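Local coordinates for protein acylneuraminate lyase (Mycoplasma synoviae, PDB 4N4P) that is an acylneuraminate lyase of the dihydrodipicolinate synthetase family, a TIM-barrel protein whose assembly holds four chains, at residues 22-27 with 59-64. Sequence-based numbering, arbitrary orientation.
Sequences GKLHKA and FEDKKE
Leu24 lies against the first turns of helix 59-73, its CD2 methyl reaching between Asp61 and Glu64 and resting 3.9 Å from Asp61 O and 4.0 Å from Glu64 CG. With CG anti to the backbone N (chi1 -177°), the leucine carries its branch across to the helix, while its CB stays 3.8 Å from Asp61 OD1. The leucine thus meets a carboxylate oxygen and the backbone carbonyl of Asp61 and the methylenes of Glu64. Lys26 and Glu64 repeat the theme at the outer edge. Their chains cross at about a right angle, and the lysine approaches with its methylenes: CD is 3.5 Å from Glu64 CG and 3.2 Å from Glu64 OE2. The bend at chi2 of Glu64 (61°) brings OE2 up to the lysine's CD. The ammonium stays 4.3 Å from Glu64 OE2, so the opposite charges probably attract without forming a salt bridge.

No direct hydrogen bond joins the segments; one water does that work. It accepts from Leu24 N at 3.0 Å and donates to Asp61 OD1 at 2.9 Å, tying the loop backbone to the helix. The other oxygen of Asp61, OD2, makes a salt bridge with Arg272, whose NE also donates to Gly22 O, so this arginine links both sides of the contact. Along the helix, Lys63 NZ bridges to Glu60 OE2 from above the carboxylate plane.

This small surface contact illustrates how successive helices outside a TIM barrel are joined near their N-termini. Residues 22-25 lead into helix 26-39, with His25 as its N-cap, and strand 44-47 lies between that helix and helix 59-73 in the chain. Farther round, Phe59 and Lys63 pack on helix 88-100.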
loop_
_atom_site.group_PDB
_atom_site.type_symbol
_atom_site.label_atom_id
_atom_site.label_comp_id
_atom_site.label_asym_id
_atom_site.label_seq_id
_atom_site.Cartn_x
_atom_site.Cartn_y
_atom_site.Cartn_z
ATOM N N GLY A 22 -6.190 -36.817 1.402
ATOM C CA GLY A 22 -6.895 -35.716 2.051
ATOM C C GLY A 22 -7.769 -36.031 3.249
ATOM O O GLY A 22 -8.519 -35.168 3.674
ATOM N N LYS A 23 -7.724 -37.256 3.766
ATOM C CA LYS A 23 -8.503 -37.591 4.963
ATOM C C LYS A 23 -7.741 -37.097 6.187
ATOM O O LYS A 23 -6.519 -37.171 6.204
ATOM C CB LYS A 23 -8.687 -39.101 5.094
ATOM C CG LYS A 23 -9.527 -39.757 3.979
ATOM C CD LYS A 23 -9.846 -41.247 4.304
ATOM C CE LYS A 23 -8.586 -42.120 4.452
ATOM N NZ LYS A 23 -7.756 -42.131 3.203
ATOM N N LEU A 24 -8.444 -36.640 7.221
ATOM C CA LEU A 24 -7.762 -36.397 8.501
ATOM C C LEU A 24 -7.014 -37.648 8.947
ATOM O O LEU A 24 -7.613 -38.741 9.056
ATOM C CB LEU A 24 -8.751 -35.979 9.595
ATOM C CG LEU A 24 -8.118 -35.637 10.944
ATOM C CD1 LEU A 24 -7.168 -34.442 10.806
ATOM C CD2 LEU A 24 -9.219 -35.341 11.944
ATOM N N HIS A 25 -5.715 -37.514 9.194
ATOM C CA HIS A 25 -4.919 -38.656 9.646
ATOM C C HIS A 25 -4.796 -38.685 11.179
ATOM O O HIS A 25 -3.890 -38.077 11.765
ATOM C CB HIS A 25 -3.556 -38.699 8.959
ATOM C CG HIS A 25 -2.772 -39.932 9.274
ATOM N ND1 HIS A 25 -3.349 -41.186 9.331
ATOM C CD2 HIS A 25 -1.459 -40.108 9.532
ATOM C CE1 HIS A 25 -2.422 -42.078 9.635
ATOM N NE2 HIS A 25 -1.265 -41.448 9.758
ATOM N N LYS A 26 -5.742 -39.382 11.807
ATOM C CA LYS A 26 -5.948 -39.296 13.249
ATOM C C LYS A 26 -4.732 -39.765 14.020
ATOM O O LYS A 26 -4.325 -39.080 14.950
ATOM C CB LYS A 26 -7.208 -40.073 13.682
ATOM C CG LYS A 26 -8.446 -39.664 12.920
ATOM C CD LYS A 26 -9.680 -39.780 13.802
ATOM C CE LYS A 26 -10.941 -40.063 13.028
ATOM N NZ LYS A 26 -11.429 -41.414 13.435
ATOM N N ALA A 27 -4.133 -40.891 13.618
ATOM C CA ALA A 27 -2.936 -41.407 14.286
ATOM C C ALA A 27 -1.780 -40.430 14.160
ATOM O O ALA A 27 -0.925 -40.338 15.051
ATOM C CB ALA A 27 -2.528 -42.788 13.707
ATOM N N PHE A 59 -16.017 -29.026 10.338
ATOM C CA PHE A 59 -16.364 -28.838 11.738
ATOM C C PHE A 59 -16.060 -30.091 12.547
ATOM O O PHE A 59 -15.458 -30.014 13.620
ATOM C CB PHE A 59 -17.835 -28.462 11.836
ATOM C CG PHE A 59 -18.330 -28.261 13.247
ATOM C CD1 PHE A 59 -17.650 -27.439 14.139
ATOM C CD2 PHE A 59 -19.497 -28.881 13.662
ATOM C CE1 PHE A 59 -18.137 -27.254 15.429
ATOM C CE2 PHE A 59 -19.986 -28.701 14.948
ATOM C CZ PHE A 59 -19.301 -27.886 15.831
ATOM N N GLU A 60 -16.450 -31.245 12.017
ATOM C CA GLU A 60 -16.165 -32.524 12.654
ATOM C C GLU A 60 -14.662 -32.831 12.762
ATOM O O GLU A 60 -14.214 -33.390 13.779
ATOM C CB GLU A 60 -16.922 -33.655 11.941
ATOM C CG GLU A 60 -18.442 -33.592 12.175
ATOM C CD GLU A 60 -18.844 -33.861 13.628
ATOM O OE1 GLU A 60 -18.236 -34.762 14.264
ATOM O OE2 GLU A 60 -19.760 -33.172 14.140
ATOM N N ASP A 61 -13.893 -32.456 11.739
ATOM C CA ASP A 61 -12.427 -32.609 11.770
ATOM C C ASP A 61 -11.842 -31.775 12.940
ATOM O O ASP A 61 -10.931 -32.239 13.651
ATOM C CB ASP A 61 -11.751 -32.105 10.481
ATOM C CG ASP A 61 -11.943 -33.007 9.246
ATOM O OD1 ASP A 61 -12.176 -34.244 9.343
ATOM O OD2 ASP A 61 -11.778 -32.431 8.134
ATOM N N LYS A 62 -12.334 -30.540 13.096
ATOM C CA LYS A 62 -11.839 -29.614 14.136
ATOM C C LYS A 62 -12.042 -30.201 15.529
ATOM O O LYS A 62 -11.124 -30.232 16.355
ATOM C CB LYS A 62 -12.505 -28.247 14.029
ATOM C CG LYS A 62 -12.116 -27.482 12.756
ATOM C CD LYS A 62 -12.959 -26.243 12.590
ATOM C CE LYS A 62 -12.841 -25.665 11.189
ATOM N NZ LYS A 62 -13.539 -24.342 11.080
ATOM N N LYS A 63 -13.242 -30.721 15.773
ATOM C CA LYS A 63 -13.532 -31.371 17.047
ATOM C C LYS A 63 -12.645 -32.573 17.270
ATOM O O LYS A 63 -12.181 -32.786 18.379
ATOM C CB LYS A 63 -14.981 -31.845 17.079
ATOM C CG LYS A 63 -16.014 -30.765 17.109
ATOM C CD LYS A 63 -17.304 -31.457 16.639
ATOM C CE LYS A 63 -18.490 -30.898 17.315
ATOM N NZ LYS A 63 -19.710 -31.636 16.842
ATOM N N GLU A 64 -12.433 -33.375 16.222
ATOM C CA GLU A 64 -11.613 -34.563 16.332
ATOM C C GLU A 64 -10.169 -34.175 16.631
ATOM O O GLU A 64 -9.541 -34.775 17.487
ATOM C CB GLU A 64 -11.710 -35.443 15.060
ATOM C CG GLU A 64 -11.027 -36.798 15.141
ATOM C CD GLU A 64 -11.558 -37.749 16.226
ATOM O OE1 GLU A 64 -12.711 -37.612 16.707
ATOM O OE2 GLU A 64 -10.782 -38.644 16.608
HETATM O O HOH W 1 -11.392 -36.047 7.208
#